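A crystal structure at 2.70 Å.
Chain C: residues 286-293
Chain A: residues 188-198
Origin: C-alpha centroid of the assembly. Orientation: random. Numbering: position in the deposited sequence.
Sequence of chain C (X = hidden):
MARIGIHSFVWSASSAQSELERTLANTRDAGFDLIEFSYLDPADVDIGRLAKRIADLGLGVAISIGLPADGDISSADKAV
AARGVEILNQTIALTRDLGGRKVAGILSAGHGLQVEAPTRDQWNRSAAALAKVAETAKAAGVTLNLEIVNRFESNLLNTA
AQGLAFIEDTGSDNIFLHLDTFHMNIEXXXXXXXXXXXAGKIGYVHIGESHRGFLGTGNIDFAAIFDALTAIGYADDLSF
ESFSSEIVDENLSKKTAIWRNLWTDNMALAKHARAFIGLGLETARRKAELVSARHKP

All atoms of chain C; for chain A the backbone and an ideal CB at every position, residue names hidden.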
# COMPACT_ATOMS: atom_id res chain seq x y z
N ARG C 286 -12.07 10.68 -10.26
CA ARG C 286 -12.39 11.68 -9.22
C ARG C 286 -11.15 12.20 -8.48
O ARG C 286 -11.03 13.40 -8.21
CB ARG C 286 -13.36 11.12 -8.20
CG ARG C 286 -14.69 10.67 -8.72
CD ARG C 286 -15.68 10.59 -7.57
NE ARG C 286 -17.01 10.16 -8.00
CZ ARG C 286 -17.94 10.94 -8.54
NH1 ARG C 286 -17.73 12.24 -8.76
NH2 ARG C 286 -19.11 10.40 -8.88
N LYS C 287 -10.24 11.27 -8.15
CA LYS C 287 -9.00 11.54 -7.42
C LYS C 287 -8.04 12.42 -8.21
O LYS C 287 -7.50 13.38 -7.68
CB LYS C 287 -8.34 10.21 -7.09
CG LYS C 287 -7.19 10.27 -6.10
CD LYS C 287 -6.24 9.13 -6.40
CE LYS C 287 -6.00 8.29 -5.16
NZ LYS C 287 -5.40 6.97 -5.52
N ALA C 288 -7.83 12.08 -9.49
CA ALA C 288 -6.94 12.88 -10.36
C ALA C 288 -7.49 14.30 -10.54
O ALA C 288 -6.75 15.28 -10.44
CB ALA C 288 -6.74 12.19 -11.71
N GLU C 289 -8.79 14.39 -10.80
CA GLU C 289 -9.49 15.65 -10.84
C GLU C 289 -9.19 16.46 -9.57
O GLU C 289 -8.75 17.62 -9.64
CB GLU C 289 -10.99 15.40 -10.99
CG GLU C 289 -11.60 16.06 -12.22
CD GLU C 289 -12.45 15.09 -13.06
OE1 GLU C 289 -12.04 14.77 -14.21
OE2 GLU C 289 -13.51 14.65 -12.56
N LEU C 290 -9.39 15.84 -8.40
CA LEU C 290 -9.14 16.49 -7.12
C LEU C 290 -7.71 17.04 -6.96
O LEU C 290 -7.52 18.12 -6.39
CB LEU C 290 -9.46 15.54 -5.96
CG LEU C 290 -9.35 16.12 -4.55
CD1 LEU C 290 -10.45 17.14 -4.31
CD2 LEU C 290 -9.39 15.02 -3.50
N VAL C 291 -6.72 16.30 -7.48
CA VAL C 291 -5.32 16.67 -7.35
C VAL C 291 -5.03 18.08 -7.89
O VAL C 291 -4.19 18.80 -7.33
CB VAL C 291 -4.39 15.66 -8.06
CG1 VAL C 291 -2.98 16.21 -8.18
CG2 VAL C 291 -4.35 14.33 -7.31
N SER C 292 -5.71 18.47 -8.95
CA SER C 292 -5.40 19.74 -9.59
C SER C 292 -6.45 20.83 -9.34
O SER C 292 -6.32 21.95 -9.85
CB SER C 292 -5.12 19.55 -11.08
OG SER C 292 -6.29 19.13 -11.76
N ALA C 293 -7.48 20.50 -8.56
CA ALA C 293 -8.45 21.51 -8.13
C ALA C 293 -7.71 22.60 -7.39
O ALA C 293 -6.95 22.32 -6.46
CB ALA C 293 -9.53 20.90 -7.24
N UNK A 188 -3.87 16.14 0.75
CA UNK A 188 -3.75 15.77 -0.67
C UNK A 188 -4.60 14.53 -1.04
O UNK A 188 -4.92 13.68 -0.20
CB UNK A 188 -2.28 15.50 -1.01
N UNK A 189 -4.99 14.47 -2.32
CA UNK A 189 -5.76 13.36 -2.85
C UNK A 189 -4.84 12.16 -2.91
O UNK A 189 -5.25 11.03 -2.62
CB UNK A 189 -6.35 13.68 -4.22
N UNK A 190 -3.60 12.42 -3.30
CA UNK A 190 -2.57 11.41 -3.33
C UNK A 190 -1.24 12.12 -3.16
O UNK A 190 -0.93 13.04 -3.92
CB UNK A 190 -2.62 10.59 -4.62
N UNK A 191 -0.47 11.70 -2.16
CA UNK A 191 0.80 12.36 -1.88
C UNK A 191 1.72 12.37 -3.11
O UNK A 191 2.22 13.42 -3.49
CB UNK A 191 1.50 11.67 -0.71
N UNK A 192 1.93 11.21 -3.73
CA UNK A 192 2.75 11.10 -4.95
C UNK A 192 2.21 11.94 -6.10
O UNK A 192 2.96 12.66 -6.78
CB UNK A 192 2.84 9.64 -5.39
N UNK A 193 0.89 11.86 -6.31
CA UNK A 193 0.27 12.65 -7.36
C UNK A 193 0.51 14.13 -7.16
O UNK A 193 0.85 14.83 -8.11
CB UNK A 193 -1.23 12.37 -7.42
N UNK A 194 0.37 14.58 -5.92
CA UNK A 194 0.54 15.99 -5.59
C UNK A 194 2.00 16.44 -5.78
O UNK A 194 2.25 17.54 -6.31
CB UNK A 194 0.09 16.25 -4.15
N UNK A 195 2.95 15.60 -5.38
CA UNK A 195 4.35 15.87 -5.68
C UNK A 195 4.57 16.01 -7.20
O UNK A 195 5.17 16.99 -7.66
CB UNK A 195 5.23 14.76 -5.11
N UNK A 196 4.05 15.05 -7.98
CA UNK A 196 4.20 15.07 -9.45
C UNK A 196 3.60 16.32 -10.06
O UNK A 196 4.15 16.90 -11.00
CB UNK A 196 3.54 13.84 -10.07
N UNK A 197 2.47 16.74 -9.50
CA UNK A 197 1.77 17.92 -9.97
C UNK A 197 2.54 19.18 -9.72
O UNK A 197 2.36 20.17 -10.43
CB UNK A 197 0.39 18.02 -9.31
N UNK A 198 3.43 19.16 -8.72
CA UNK A 198 4.16 20.35 -8.27
C UNK A 198 5.60 20.46 -8.82
O UNK A 198 6.36 21.33 -8.40
CB UNK A 198 4.21 20.35 -6.74

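Position 188 has phi/psi of -72/153, outside the helical region, and its CA-to-CB bond runs sideways to chain C, with nothing of that chain within 5.5 Å of the ideal CB. A short side chain would touch nothing here, whereas a long polar one could reach toward Val C291 O, directly or through a water. The residue is Glu A188; its OE1 accepts a hydrogen bond from a water (3.0 Å from Glu A188 OE1), which also donates to Val C291 O at 2.9 Å, so the two acceptors are joined through the water.

Position 189 is the most constrained. Its CB points toward chain C and the ideal atom lies 3.4 Å from Leu C290 CD2, already tight, 3.7 Å from Lys C287 O and 3.7 Å from Val C291 CG2. With neighbours this near, a small side chain is expected, alanine, glycine or perhaps serine. Ala A189 fits: its CB packs 3.5 Å from Leu C290 CD2 and 3.7 Å from Val C291 CG2. Ala A189 CA and Val C291 CA, 5.6 Å apart, are the closest CA-CA pair between the stretches.

Position 190 (phi/psi -154/124) directly precedes helix 191-197, where the first amide groups lack helical acceptors. Aspartate, asparagine, serine or threonine would suit such an N-cap. The CB also points toward chain C, 4.1 Å from Lys C287 CE, and the nearby ammonium favours an acid. Asp A190 answers both demands: Asp A190 OD2 accepts the capping bond from the backbone N of 193 (2.9 Å, 159°), while OD1 makes a long salt bridge of 3.8 Å with Lys C287 NZ.

Positions 191 and 192 are helical and out of reach of chain C, which therefore sets no preference. They are Val A191 and Gly A192; the latter's missing CB is not forced by chain C, since there is room for one.

Position 193 points toward chain C again, its ideal CB 3.7 Å from Val C291 CG2 and the aliphatic part of Lys C287 nearby. Leucine, methionine, isoleucine or valine could cover these groups. Leu A193 sets its CB 3.7 Å from Val C291 CG2 and its CD2 4.1 Å from Lys C287 CD.

Position 194 points sideways, with the ideal CB 5.1 Å from Val C291 CG1; chain C would accept several apolar residues. Ala A194 makes only a slight contact, its backbone N 4.4 Å from Val C291 CG1.

Positions 195 and 196 have nothing of chain C near their ideal CB atoms, so chain C sets no preference. Ile A195 is out of reach, and the end of Arg A196 leads away.

Position 197 points toward chain C, its ideal CB 4.0 Å from Val C291 CG1, with Ser C292 farther out. A medium or large side chain, aromatic or aliphatic, could span both. His A197, chi1 -172° (t), brings CE1 to 3.5 Å from Ser C292 CB and CD2 to 3.9 Å from Val C291 O, without a hydrogen bond.

Position 198 leaves helical phi/psi (-99/7), out of reach, so chain C sets no preference; it is Ala A198.

Chain A (188-198) EADVGLAIRHA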
# COMPACT_ATOMS: atom_id res chain seq x y z
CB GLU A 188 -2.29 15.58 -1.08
CG GLU A 188 -1.33 16.70 -0.71
CD GLU A 188 -1.47 17.97 -1.56
OE1 GLU A 188 -2.20 17.95 -2.58
OE2 GLU A 188 -0.82 18.99 -1.20
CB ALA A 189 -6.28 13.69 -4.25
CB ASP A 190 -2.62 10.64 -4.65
CG ASP A 190 -1.69 9.44 -4.65
OD1 ASP A 190 -2.11 8.34 -4.20
OD2 ASP A 190 -0.54 9.60 -5.11
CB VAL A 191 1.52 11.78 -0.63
CG1 VAL A 191 2.68 12.69 -0.24
CG2 VAL A 191 0.56 11.66 0.53
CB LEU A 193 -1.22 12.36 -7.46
CG LEU A 193 -1.62 11.40 -8.59
CD1 LEU A 193 -0.52 10.40 -8.91
CD2 LEU A 193 -2.93 10.70 -8.27
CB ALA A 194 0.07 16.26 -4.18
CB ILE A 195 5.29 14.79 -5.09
CG1 ILE A 195 5.37 14.93 -3.56
CG2 ILE A 195 6.69 14.91 -5.70
CD1 ILE A 195 5.82 13.68 -2.83
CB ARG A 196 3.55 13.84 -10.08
CG ARG A 196 4.34 12.57 -9.90
CD ARG A 196 3.57 11.39 -10.45
NE ARG A 196 4.34 10.16 -10.33
CZ ARG A 196 5.18 9.70 -11.25
NH1 ARG A 196 5.37 10.37 -12.37
NH2 ARG A 196 5.83 8.56 -11.04
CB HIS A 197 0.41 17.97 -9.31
CG HIS A 197 -0.49 19.04 -9.86
ND1 HIS A 197 -0.93 19.04 -11.13
CD2 HIS A 197 -1.06 20.17 -9.25
CE1 HIS A 197 -1.72 20.11 -11.34
NE2 HIS A 197 -1.80 20.80 -10.19
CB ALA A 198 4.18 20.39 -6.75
O HOH W 1 -2.31 19.41 -5.15
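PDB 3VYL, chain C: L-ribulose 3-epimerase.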